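Local coordinates for phenazine biosynthesis protein PhzF family (Enterococcus faecalis, PDB 1S7J), which probably acts as an isomerase of the PhzF family, with a diaminopimelate-epimerase-like fold, though its substrate is not established, at residues A[30-33]-A[34-38]; A[80-83]-A[84-88]; A[104-108]-A[109-113]; A[205-208]-A[209-213]; A[238-241]-A[242-245]. All coordinates share one frame; numbering follows the deposited sequence.

Contact 1 (A[30-33]-A[34-38]); sequences LPEA and VMQNI
Leu30 and Ile38 bring their CD1 methyls to 4.1 Å of each other, the two side chains crossing at about a right angle, so that a residue ahead of helix 32-42 is joined to the second turn of that helix. The same leucine uses its CB for a second neighbour: Met35 CG lies 3.8 Å from Leu30 CB. CG of Met35 stands beside its own backbone N (chi1 -66°), the setting that carries the thioether chain back past the residues before the helix rather than onward along it. Pro31 and Val34 meet differently, lying side by side and pointing the same way. Here CG2 of Val34 is the branch that touches, 3.8 Å from Pro31 CD, with the other ring carbons CB and CG only slightly farther off. Glu32 and Gln36 also run alongside each other, yet their carboxylate and amide planes are turned 68° apart and OE1 of Glu32 stays 4.1 Å from OE1 of Gln36. The backbone under these side chains illustrates how a helix begins. Pro31 takes the N-cap position, and its carbonyl O accepts the N-H of Met35 at 3.2 Å; Gln36 N to Glu32 O and Asn37 N to Ala33 O carry the pattern on. Helix 32-42 links strands 19-25 and 47-53 in a beta-alpha-beta unit. Its buried side rests on the strands, Met35 and Ile38 against Phe49 of strand 47-53, and Met35 and Gln36 against Phe62 of strand 56-62.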
# COMPACT_ATOMS: atom_id res chain seq x y z
N LEU A 30 -1.84 -24.37 -3.16
CA LEU A 30 -2.93 -24.90 -2.37
C LEU A 30 -4.21 -24.59 -3.16
O LEU A 30 -4.19 -23.73 -4.05
CB LEU A 30 -3.00 -24.18 -1.01
CG LEU A 30 -1.95 -24.51 0.06
CD1 LEU A 30 -1.96 -23.45 1.15
CD2 LEU A 30 -2.23 -25.89 0.66
N PRO A 31 -5.30 -25.31 -2.88
CA PRO A 31 -6.56 -25.05 -3.60
C PRO A 31 -7.02 -23.62 -3.31
O PRO A 31 -6.70 -23.07 -2.26
CB PRO A 31 -7.50 -26.07 -3.00
CG PRO A 31 -6.59 -27.23 -2.69
CD PRO A 31 -5.41 -26.53 -2.06
N GLU A 32 -7.74 -23.02 -4.24
CA GLU A 32 -8.26 -21.65 -4.09
C GLU A 32 -9.01 -21.48 -2.76
O GLU A 32 -8.81 -20.48 -2.05
CB GLU A 32 -9.17 -21.32 -5.28
CG GLU A 32 -10.45 -20.52 -4.96
CD GLU A 32 -10.22 -19.02 -4.88
OE1 GLU A 32 -11.01 -18.33 -4.17
OE2 GLU A 32 -9.27 -18.51 -5.53
N ALA A 33 -9.88 -22.45 -2.46
CA ALA A 33 -10.70 -22.43 -1.25
C ALA A 33 -9.86 -22.33 0.02
O ALA A 33 -10.11 -21.49 0.89
CB ALA A 33 -11.57 -23.68 -1.20
N VAL A 34 -8.87 -23.20 0.13
CA VAL A 34 -7.99 -23.22 1.28
C VAL A 34 -7.29 -21.90 1.50
O VAL A 34 -7.11 -21.47 2.65
CB VAL A 34 -6.95 -24.32 1.16
CG1 VAL A 34 -6.07 -24.35 2.39
CG2 VAL A 34 -7.64 -25.66 0.95
N MET A 35 -6.83 -21.28 0.43
CA MET A 35 -6.14 -20.01 0.53
C MET A 35 -7.08 -18.90 0.98
O MET A 35 -6.66 -17.94 1.65
CB MET A 35 -5.47 -19.66 -0.80
CG MET A 35 -4.34 -20.60 -1.19
SD MET A 35 -3.31 -19.93 -2.52
CE MET A 35 -4.12 -20.70 -3.93
N GLN A 36 -8.34 -18.99 0.55
CA GLN A 36 -9.36 -18.02 0.92
C GLN A 36 -9.63 -18.17 2.41
O GLN A 36 -9.66 -17.19 3.16
CB GLN A 36 -10.65 -18.30 0.15
CG GLN A 36 -11.77 -17.31 0.46
CD GLN A 36 -11.46 -15.92 -0.05
OE1 GLN A 36 -11.70 -15.62 -1.23
NE2 GLN A 36 -10.91 -15.06 0.81
N ASN A 37 -9.82 -19.41 2.82
CA ASN A 37 -10.11 -19.74 4.21
C ASN A 37 -9.01 -19.31 5.14
O ASN A 37 -9.27 -18.94 6.28
CB ASN A 37 -10.39 -21.24 4.36
CG ASN A 37 -11.82 -21.60 4.00
OD1 ASN A 37 -12.11 -22.75 3.64
ND2 ASN A 37 -12.73 -20.65 4.16
N ILE A 38 -7.76 -19.37 4.68
CA ILE A 38 -6.64 -18.95 5.51
C ILE A 38 -6.70 -17.47 5.73
O ILE A 38 -6.36 -16.99 6.81
CB ILE A 38 -5.28 -19.31 4.85
CG1 ILE A 38 -5.04 -20.81 4.93
CG2 ILE A 38 -4.15 -18.55 5.52
CD1 ILE A 38 -3.88 -21.28 4.12

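Contact 2 (A[80-83]-A[84-88]); sequences FVLF and NYYSV
The carbonyl O of Phe80 is gripped twice by one residue: Asn84 ND2 donates to it at 2.7 Å and Asn84 N at 3.0 Å. The hydrogen bond from ND2 is almost linear, 176° at the hydrogen, and the oxygen lies in the plane of the Asn84 amide, an arrangement that should limit its rotation. CG of Asn84 stands beside its backbone N (chi1 -64°), and this folds the side chain back along the helix to the oxygen four residues earlier. The same ND2 lies over one face of the Phe80 ring, 3.5 Å from Phe80 CD1, with ring and amide planes 40° apart, and it is also hydrogen-bonded to Tyr111 OH in strand 110-116. All this happens at the C-terminal end of helix 72-85, where the regular bonding pattern runs out. Tyr85 N still reaches Val81 O and Tyr86 N still reaches Leu82 O, but Tyr86 is the first residue to leave helical geometry. Val81 O lies at the ring edges of both Tyr85 and Tyr86. CD2 of Leu82, still in the helix, approaches CB of Tyr86 just past its end at 3.8 Å, the two side chains crossing obliquely. Val88 then turns back so that its CG1 is 4.4 Å from Leu82 CB, and both Leu82 and Val88 touch Leu93 of strand 92-97.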
# COMPACT_ATOMS: atom_id res chain seq x y z
N PHE A 80 10.13 -9.06 1.27
CA PHE A 80 10.87 -9.01 2.51
C PHE A 80 11.20 -10.39 3.07
O PHE A 80 12.33 -10.64 3.45
CB PHE A 80 10.08 -8.19 3.54
CG PHE A 80 10.60 -8.29 4.95
CD1 PHE A 80 11.62 -7.47 5.39
CD2 PHE A 80 10.03 -9.20 5.84
CE1 PHE A 80 12.08 -7.55 6.70
CE2 PHE A 80 10.48 -9.28 7.15
CZ PHE A 80 11.50 -8.46 7.58
N VAL A 81 10.20 -11.28 3.12
CA VAL A 81 10.46 -12.61 3.66
C VAL A 81 11.28 -13.51 2.74
O VAL A 81 11.93 -14.43 3.21
CB VAL A 81 9.17 -13.33 4.09
CG1 VAL A 81 8.10 -12.33 4.39
CG2 VAL A 81 8.74 -14.36 3.11
N LEU A 82 11.17 -13.30 1.42
CA LEU A 82 11.96 -14.10 0.49
C LEU A 82 13.43 -13.66 0.60
O LEU A 82 14.33 -14.50 0.67
CB LEU A 82 11.46 -13.94 -0.94
CG LEU A 82 10.21 -14.75 -1.30
CD1 LEU A 82 9.72 -14.37 -2.67
CD2 LEU A 82 10.48 -16.24 -1.22
N PHE A 83 13.64 -12.36 0.67
CA PHE A 83 14.97 -11.80 0.79
C PHE A 83 15.67 -12.16 2.09
O PHE A 83 16.88 -12.41 2.11
CB PHE A 83 14.93 -10.26 0.69
CG PHE A 83 14.87 -9.73 -0.72
CD1 PHE A 83 13.78 -8.95 -1.15
CD2 PHE A 83 15.91 -9.97 -1.62
CE1 PHE A 83 13.73 -8.42 -2.45
CE2 PHE A 83 15.87 -9.45 -2.93
CZ PHE A 83 14.78 -8.67 -3.34
N ASN A 84 14.93 -12.16 3.19
CA ASN A 84 15.49 -12.44 4.49
C ASN A 84 15.42 -13.86 5.01
O ASN A 84 16.17 -14.22 5.89
CB ASN A 84 14.90 -11.48 5.54
CG ASN A 84 15.26 -10.05 5.29
OD1 ASN A 84 16.26 -9.57 5.76
ND2 ASN A 84 14.44 -9.38 4.49
N TYR A 85 14.51 -14.67 4.47
CA TYR A 85 14.36 -16.04 4.97
C TYR A 85 14.46 -17.17 3.96
O TYR A 85 14.55 -18.33 4.34
CB TYR A 85 13.04 -16.18 5.76
CG TYR A 85 12.91 -15.20 6.93
CD1 TYR A 85 12.47 -13.90 6.72
CD2 TYR A 85 13.30 -15.57 8.23
CE1 TYR A 85 12.42 -12.97 7.77
CE2 TYR A 85 13.24 -14.64 9.30
CZ TYR A 85 12.81 -13.35 9.05
OH TYR A 85 12.83 -12.40 10.05
N TYR A 86 14.45 -16.83 2.67
CA TYR A 86 14.53 -17.87 1.64
C TYR A 86 15.75 -17.77 0.77
O TYR A 86 15.81 -18.35 -0.32
CB TYR A 86 13.26 -17.91 0.81
CG TYR A 86 12.12 -18.54 1.56
CD1 TYR A 86 11.83 -19.90 1.40
CD2 TYR A 86 11.36 -17.80 2.47
CE1 TYR A 86 10.83 -20.51 2.14
CE2 TYR A 86 10.35 -18.40 3.21
CZ TYR A 86 10.09 -19.76 3.04
OH TYR A 86 9.08 -20.36 3.75
N SER A 87 16.74 -17.03 1.27
CA SER A 87 18.02 -16.83 0.62
C SER A 87 18.03 -16.52 -0.88
O SER A 87 18.38 -17.38 -1.70
CB SER A 87 18.96 -18.03 0.90
OG SER A 87 19.41 -18.03 2.26
N VAL A 88 17.59 -15.33 -1.24
CA VAL A 88 17.65 -14.95 -2.64
C VAL A 88 18.88 -14.05 -2.70
O VAL A 88 19.04 -13.13 -1.89
CB VAL A 88 16.36 -14.21 -3.12
CG1 VAL A 88 15.17 -15.16 -3.06
CG2 VAL A 88 16.10 -13.00 -2.30

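Contact 3 (A[104-108]-A[109-113]); sequences VTKKE and EYYYL
Lys106 and Tyr111 lie side by side on one face of the paired strands 104-107 and 110-113, pointing the same way, with Lys106 CD 3.8 Å from Tyr111 CE2. CG of the lysine is anti to its backbone N (chi1 176°), which lays the aliphatic chain along the ring. Toward the far end from the turn, the packing is close and apolar: Val104 CG1 touches both Tyr111 CB and Leu113 CD1, each at 3.9 Å. Val104 is also covered by Thr75 and Ala79 of helix 72-85. On the other face Tyr112 turns the edge of its ring to the Thr105 carbonyl, its CD1 lying 3.2 Å from Thr105 O, while CE1 meets CB of Lys107. The turn end is looser and more exposed. There the bend at chi4 swings Lys106 NZ to Glu108 O, bonded at 2.6 Å, while Glu109 OE2 stays 4.2 Å from Lys106 NZ, near enough to attract the ammonium, probably weakly, without forming a salt bridge. A water accepts from NZ and gives only a weak bond to that carboxylate. Paired bonds join Thr105 with Tyr112 and Lys107 with Tyr110, flanking the non-hydrogen-bonded pair Lys106 and Tyr111. With Glu108 and Glu109 at its corners, this is a beta hairpin with a two-residue loop, closed by a type II' turn.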
# COMPACT_ATOMS: atom_id res chain seq x y z
N VAL A 104 10.47 -6.22 -7.24
CA VAL A 104 10.79 -5.47 -6.03
C VAL A 104 12.31 -5.52 -5.93
O VAL A 104 12.92 -6.56 -6.17
CB VAL A 104 10.15 -6.12 -4.74
CG1 VAL A 104 10.43 -5.26 -3.52
CG2 VAL A 104 8.64 -6.28 -4.93
N THR A 105 12.92 -4.42 -5.57
CA THR A 105 14.36 -4.37 -5.49
C THR A 105 14.79 -4.01 -4.10
O THR A 105 14.28 -3.04 -3.51
CB THR A 105 14.94 -3.34 -6.49
OG1 THR A 105 14.49 -3.65 -7.82
CG2 THR A 105 16.45 -3.36 -6.46
N LYS A 106 15.73 -4.79 -3.55
CA LYS A 106 16.27 -4.56 -2.21
C LYS A 106 17.58 -3.76 -2.23
O LYS A 106 18.55 -4.14 -2.87
CB LYS A 106 16.50 -5.91 -1.49
CG LYS A 106 17.15 -5.81 -0.12
CD LYS A 106 17.10 -7.16 0.60
CE LYS A 106 18.16 -7.30 1.68
NZ LYS A 106 18.10 -6.22 2.71
N LYS A 107 17.56 -2.62 -1.57
CA LYS A 107 18.72 -1.78 -1.48
C LYS A 107 18.85 -1.41 -0.01
O LYS A 107 18.15 -0.50 0.48
CB LYS A 107 18.55 -0.53 -2.35
CG LYS A 107 19.80 0.33 -2.43
CD LYS A 107 19.56 1.63 -3.18
CE LYS A 107 20.83 2.47 -3.23
NZ LYS A 107 21.39 2.75 -1.87
N GLU A 108 19.75 -2.10 0.69
CA GLU A 108 19.96 -1.90 2.12
C GLU A 108 18.70 -2.48 2.80
O GLU A 108 18.28 -3.59 2.46
CB GLU A 108 20.14 -0.40 2.45
CG GLU A 108 21.42 -0.06 3.22
CD GLU A 108 22.68 -0.08 2.35
OE1 GLU A 108 23.13 1.02 1.92
OE2 GLU A 108 23.24 -1.17 2.13
N GLU A 109 18.11 -1.75 3.74
CA GLU A 109 16.91 -2.28 4.40
C GLU A 109 15.61 -1.80 3.75
O GLU A 109 14.53 -1.90 4.35
CB GLU A 109 16.92 -1.94 5.91
CG GLU A 109 16.84 -3.14 6.88
CD GLU A 109 18.21 -3.76 7.24
OE1 GLU A 109 18.55 -3.78 8.45
OE2 GLU A 109 18.93 -4.23 6.33
N TYR A 110 15.71 -1.25 2.54
CA TYR A 110 14.53 -0.80 1.83
C TYR A 110 14.19 -1.71 0.70
O TYR A 110 15.05 -2.42 0.17
CB TYR A 110 14.70 0.61 1.32
CG TYR A 110 14.60 1.67 2.38
CD1 TYR A 110 15.66 1.89 3.27
CD2 TYR A 110 13.46 2.47 2.50
CE1 TYR A 110 15.59 2.88 4.25
CE2 TYR A 110 13.38 3.47 3.47
CZ TYR A 110 14.45 3.68 4.34
OH TYR A 110 14.37 4.67 5.28
N TYR A 111 12.90 -1.76 0.39
CA TYR A 111 12.35 -2.58 -0.69
C TYR A 111 11.61 -1.59 -1.59
O TYR A 111 10.86 -0.73 -1.10
CB TYR A 111 11.42 -3.66 -0.11
CG TYR A 111 12.13 -4.52 0.93
CD1 TYR A 111 12.38 -4.02 2.21
CD2 TYR A 111 12.71 -5.75 0.57
CE1 TYR A 111 13.20 -4.71 3.11
CE2 TYR A 111 13.52 -6.45 1.48
CZ TYR A 111 13.77 -5.91 2.74
OH TYR A 111 14.65 -6.51 3.58
N TYR A 112 11.91 -1.65 -2.88
CA TYR A 112 11.32 -0.73 -3.84
C TYR A 112 10.28 -1.30 -4.79
O TYR A 112 10.51 -2.32 -5.44
CB TYR A 112 12.43 -0.04 -4.63
CG TYR A 112 13.34 0.78 -3.75
CD1 TYR A 112 14.33 0.16 -2.97
CD2 TYR A 112 13.20 2.16 -3.66
CE1 TYR A 112 15.15 0.91 -2.12
CE2 TYR A 112 14.01 2.92 -2.82
CZ TYR A 112 14.98 2.30 -2.05
OH TYR A 112 15.76 3.05 -1.21
N LEU A 113 9.13 -0.66 -4.81
CA LEU A 113 8.03 -1.05 -5.67
C LEU A 113 7.87 0.05 -6.70
O LEU A 113 8.20 1.22 -6.43
CB LEU A 113 6.74 -1.20 -4.87
CG LEU A 113 6.55 -2.43 -3.98
CD1 LEU A 113 7.68 -2.59 -3.00
CD2 LEU A 113 5.24 -2.26 -3.24
O HOH W 1 18.04 -7.46 5.60

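Contact 4 (A[205-208]-A[209-213]); sequences SAHA and NLIPY
With chi1 of -74°, His207 sets its imidazole beside its own backbone N, and chi1 of -87° at Leu210 leads that side chain across one face of the ring. Leu210 lies over the ring at a slant: its CG stands 4.2 Å above the His207 imidazole plane, offset toward the rim, and Leu210 CB comes within 3.9 Å of His207 CD2. Ile211 arrives from another direction, near the ring plane, and lays its CG1 3.9 Å from His207 CB. The ring's orientation is also held by a hydrogen bond from His207 ND1 to the carbonyl O of Cys203, outside the two segments. Along the backbone, Ile211 N donates to His207 O at 3.0 Å. The next residue, Pro212, has no N-H to offer, and the helix is kinked there; the turn resumes with Tyr213 N bonded to Asn209 O. All the residues that touch here are buried. Residues 206-211 are packed among strands: Ala206 and Leu210 on Ile176 of strand 175-180, His207 and Leu210 on Phe186 of strand 186-192, and His207 and Ile211 on Ile246 of strand 243-259.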
# COMPACT_ATOMS: atom_id res chain seq x y z
N SER A 205 -0.16 2.07 -4.04
CA SER A 205 -0.75 2.38 -5.34
C SER A 205 -1.26 3.81 -5.39
O SER A 205 -1.35 4.42 -6.46
CB SER A 205 -1.87 1.40 -5.65
OG SER A 205 -2.77 1.28 -4.55
N ALA A 206 -1.61 4.34 -4.22
CA ALA A 206 -2.11 5.69 -4.11
C ALA A 206 -1.01 6.68 -4.43
O ALA A 206 -1.28 7.83 -4.75
CB ALA A 206 -2.63 5.93 -2.71
N HIS A 207 0.24 6.24 -4.30
CA HIS A 207 1.37 7.11 -4.56
C HIS A 207 1.63 7.34 -6.05
O HIS A 207 2.54 8.08 -6.43
CB HIS A 207 2.60 6.64 -3.80
CG HIS A 207 2.52 6.93 -2.34
ND1 HIS A 207 1.73 6.20 -1.47
CD2 HIS A 207 3.05 7.93 -1.60
CE1 HIS A 207 1.77 6.75 -0.27
NE2 HIS A 207 2.57 7.80 -0.32
N ALA A 208 0.81 6.70 -6.87
CA ALA A 208 0.86 6.87 -8.32
C ALA A 208 0.29 8.29 -8.60
O ALA A 208 0.69 8.95 -9.54
CB ALA A 208 -0.01 5.83 -9.01
N ASN A 209 -0.64 8.72 -7.74
CA ASN A 209 -1.25 10.05 -7.84
C ASN A 209 -0.45 11.03 -6.98
O ASN A 209 -0.21 12.16 -7.37
CB ASN A 209 -2.70 10.02 -7.32
CG ASN A 209 -3.62 9.14 -8.16
OD1 ASN A 209 -3.43 8.97 -9.37
ND2 ASN A 209 -4.66 8.60 -7.52
N LEU A 210 -0.08 10.57 -5.78
CA LEU A 210 0.70 11.38 -4.82
C LEU A 210 2.04 11.87 -5.30
O LEU A 210 2.35 13.06 -5.22
CB LEU A 210 0.92 10.59 -3.51
CG LEU A 210 -0.11 10.64 -2.38
CD1 LEU A 210 -0.43 12.07 -2.08
CD2 LEU A 210 -1.35 9.89 -2.77
N ILE A 211 2.90 10.93 -5.71
CA ILE A 211 4.24 11.27 -6.17
C ILE A 211 4.24 12.26 -7.37
O ILE A 211 4.93 13.28 -7.32
CB ILE A 211 5.10 9.99 -6.46
CG1 ILE A 211 5.21 9.16 -5.17
CG2 ILE A 211 6.50 10.37 -6.93
CD1 ILE A 211 6.06 7.92 -5.31
N PRO A 212 3.50 11.95 -8.45
CA PRO A 212 3.48 12.87 -9.59
C PRO A 212 3.11 14.29 -9.13
O PRO A 212 3.81 15.26 -9.43
CB PRO A 212 2.39 12.27 -10.47
CG PRO A 212 2.59 10.82 -10.27
CD PRO A 212 2.75 10.72 -8.77
N TYR A 213 2.00 14.38 -8.38
CA TYR A 213 1.51 15.66 -7.88
C TYR A 213 2.55 16.47 -7.12
O TYR A 213 2.72 17.67 -7.38
CB TYR A 213 0.27 15.45 -6.98
CG TYR A 213 -0.19 16.73 -6.30
CD1 TYR A 213 0.39 17.14 -5.09
CD2 TYR A 213 -1.14 17.56 -6.89
CE1 TYR A 213 0.05 18.35 -4.51
CE2 TYR A 213 -1.48 18.78 -6.31
CZ TYR A 213 -0.88 19.17 -5.12
OH TYR A 213 -1.18 20.37 -4.53

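Contact 5 (A[238-241]-A[242-245]); sequences EVKE and NRVI
Lys240 lies slantwise to Ile245 on one face of a beta hairpin, and the lysine can be followed outward atom by atom. Its CB begins over the opposite strand, 3.3 Å from Arg243 O, the carbonyl that also accepts the N-H of Lys240. CG stands beside the backbone N (chi1 -84°), and the chain runs on to CD, which meets the isoleucine: Lys240 CD is 3.8 Å from Ile245 CG1 and slightly farther from its CD1. The bend at chi3 (52°) then turns CE away from the isoleucine, and NZ lies beyond close contact with it; Lys240 NZ and Arg243 NE are 6.4 Å apart. The arginine sends its own end elsewhere, to a salt bridge between NH1 and Asp114. On the same face Glu238 sits beside Ile245 across the strands, its CB 4.2 Å from Ile245 CB. Val239 and Val244 form the non-hydrogen-bonded pair between the two outer pairs and turn to the other face. Glu238 and Ile245 exchange two backbone bonds, each 2.9 Å between N and O: Glu238 N to Ile245 O and Ile245 N to Glu238 O. A type II turn with Glu241 and Asn242 at its corners reverses the chain; Asn242 takes the positive phi (62°) this turn calls for. The hairpin joins strands 234-240 and 243-259. Helix 207-218 covers its valine face through Ile211 and Pro212, while strand 110-116 flanks strand 243-259, with Tyr112 and Asp114 touching Ile245.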
# COMPACT_ATOMS: atom_id res chain seq x y z
N GLU A 238 10.58 8.40 -5.71
CA GLU A 238 11.37 8.84 -6.84
C GLU A 238 10.52 8.94 -8.09
O GLU A 238 9.64 8.09 -8.35
CB GLU A 238 12.56 7.91 -7.11
CG GLU A 238 13.51 8.50 -8.17
CD GLU A 238 14.51 7.51 -8.69
OE1 GLU A 238 15.52 7.26 -7.99
OE2 GLU A 238 14.31 6.99 -9.82
N VAL A 239 10.75 9.99 -8.86
CA VAL A 239 10.04 10.21 -10.09
C VAL A 239 10.90 9.83 -11.29
O VAL A 239 12.05 10.26 -11.40
CB VAL A 239 9.60 11.68 -10.26
CG1 VAL A 239 8.81 11.86 -11.55
CG2 VAL A 239 8.77 12.12 -9.07
N LYS A 240 10.36 8.95 -12.11
CA LYS A 240 11.01 8.52 -13.32
C LYS A 240 10.05 8.95 -14.42
O LYS A 240 8.91 9.39 -14.16
CB LYS A 240 11.16 6.98 -13.34
CG LYS A 240 12.38 6.43 -12.60
CD LYS A 240 12.32 4.89 -12.46
CE LYS A 240 12.08 4.18 -13.80
NZ LYS A 240 11.78 2.71 -13.66
N GLU A 241 10.48 8.85 -15.68
CA GLU A 241 9.67 9.27 -16.79
C GLU A 241 8.60 8.20 -16.88
O GLU A 241 9.01 7.01 -17.07
CB GLU A 241 10.57 9.17 -17.97
CG GLU A 241 11.22 10.47 -18.36
CD GLU A 241 12.11 11.02 -17.26
OE1 GLU A 241 13.24 10.52 -17.10
OE2 GLU A 241 11.68 11.96 -16.55
N ASN A 242 7.28 8.46 -16.77
CA ASN A 242 6.19 7.51 -16.89
C ASN A 242 6.17 6.36 -15.82
O ASN A 242 5.55 5.30 -16.05
CB ASN A 242 6.16 6.90 -18.29
CG ASN A 242 4.75 6.84 -18.85
OD1 ASN A 242 4.07 7.86 -18.93
ND2 ASN A 242 4.32 5.64 -19.24
N ARG A 243 6.75 6.61 -14.66
CA ARG A 243 6.76 5.61 -13.58
C ARG A 243 7.24 6.23 -12.27
O ARG A 243 8.06 7.15 -12.28
CB ARG A 243 7.68 4.43 -13.98
CG ARG A 243 7.32 3.08 -13.34
CD ARG A 243 5.99 2.54 -13.88
NE ARG A 243 5.59 1.30 -13.21
CZ ARG A 243 4.59 0.52 -13.61
NH1 ARG A 243 4.30 -0.59 -12.92
NH2 ARG A 243 3.87 0.83 -14.68
N VAL A 244 6.66 5.79 -11.14
CA VAL A 244 7.09 6.29 -9.82
C VAL A 244 7.55 5.12 -8.95
O VAL A 244 7.03 4.00 -9.07
CB VAL A 244 5.98 7.09 -9.09
CG1 VAL A 244 5.68 8.37 -9.84
CG2 VAL A 244 4.74 6.26 -8.93
N ILE A 245 8.54 5.39 -8.11
CA ILE A 245 9.12 4.37 -7.23
C ILE A 245 8.97 4.69 -5.75
O ILE A 245 9.27 5.81 -5.31
CB ILE A 245 10.63 4.22 -7.49
CG1 ILE A 245 10.90 4.03 -8.99
CG2 ILE A 245 11.20 3.05 -6.68
CD1 ILE A 245 10.25 2.81 -9.59

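Overall arrangement
Two groups of contacts emerge, with contact 1 apart from both. Contacts 2 and 3 touch, their centres about 12 Å apart, Phe83 CG packing on Lys106 CD at 3.7 Å. Contacts 4 and 5 are closer still, about 10 Å between centres, where Ile211 CG2 lies 3.6 Å from both Val239 CG2 and Val244 CG1. Contacts 3 and 5 also touch, about 15 Å between centres, where Leu113 O lies 3.5 Å from Ile245 CG2. Contact 1 lies about 33 Å from contact 4, centre to centre, across the middle of the chain. The side chain of Glu46, the predicted active-site residue, is about 10 Å from that of Gln36 and about 11 Å from that of Leu113.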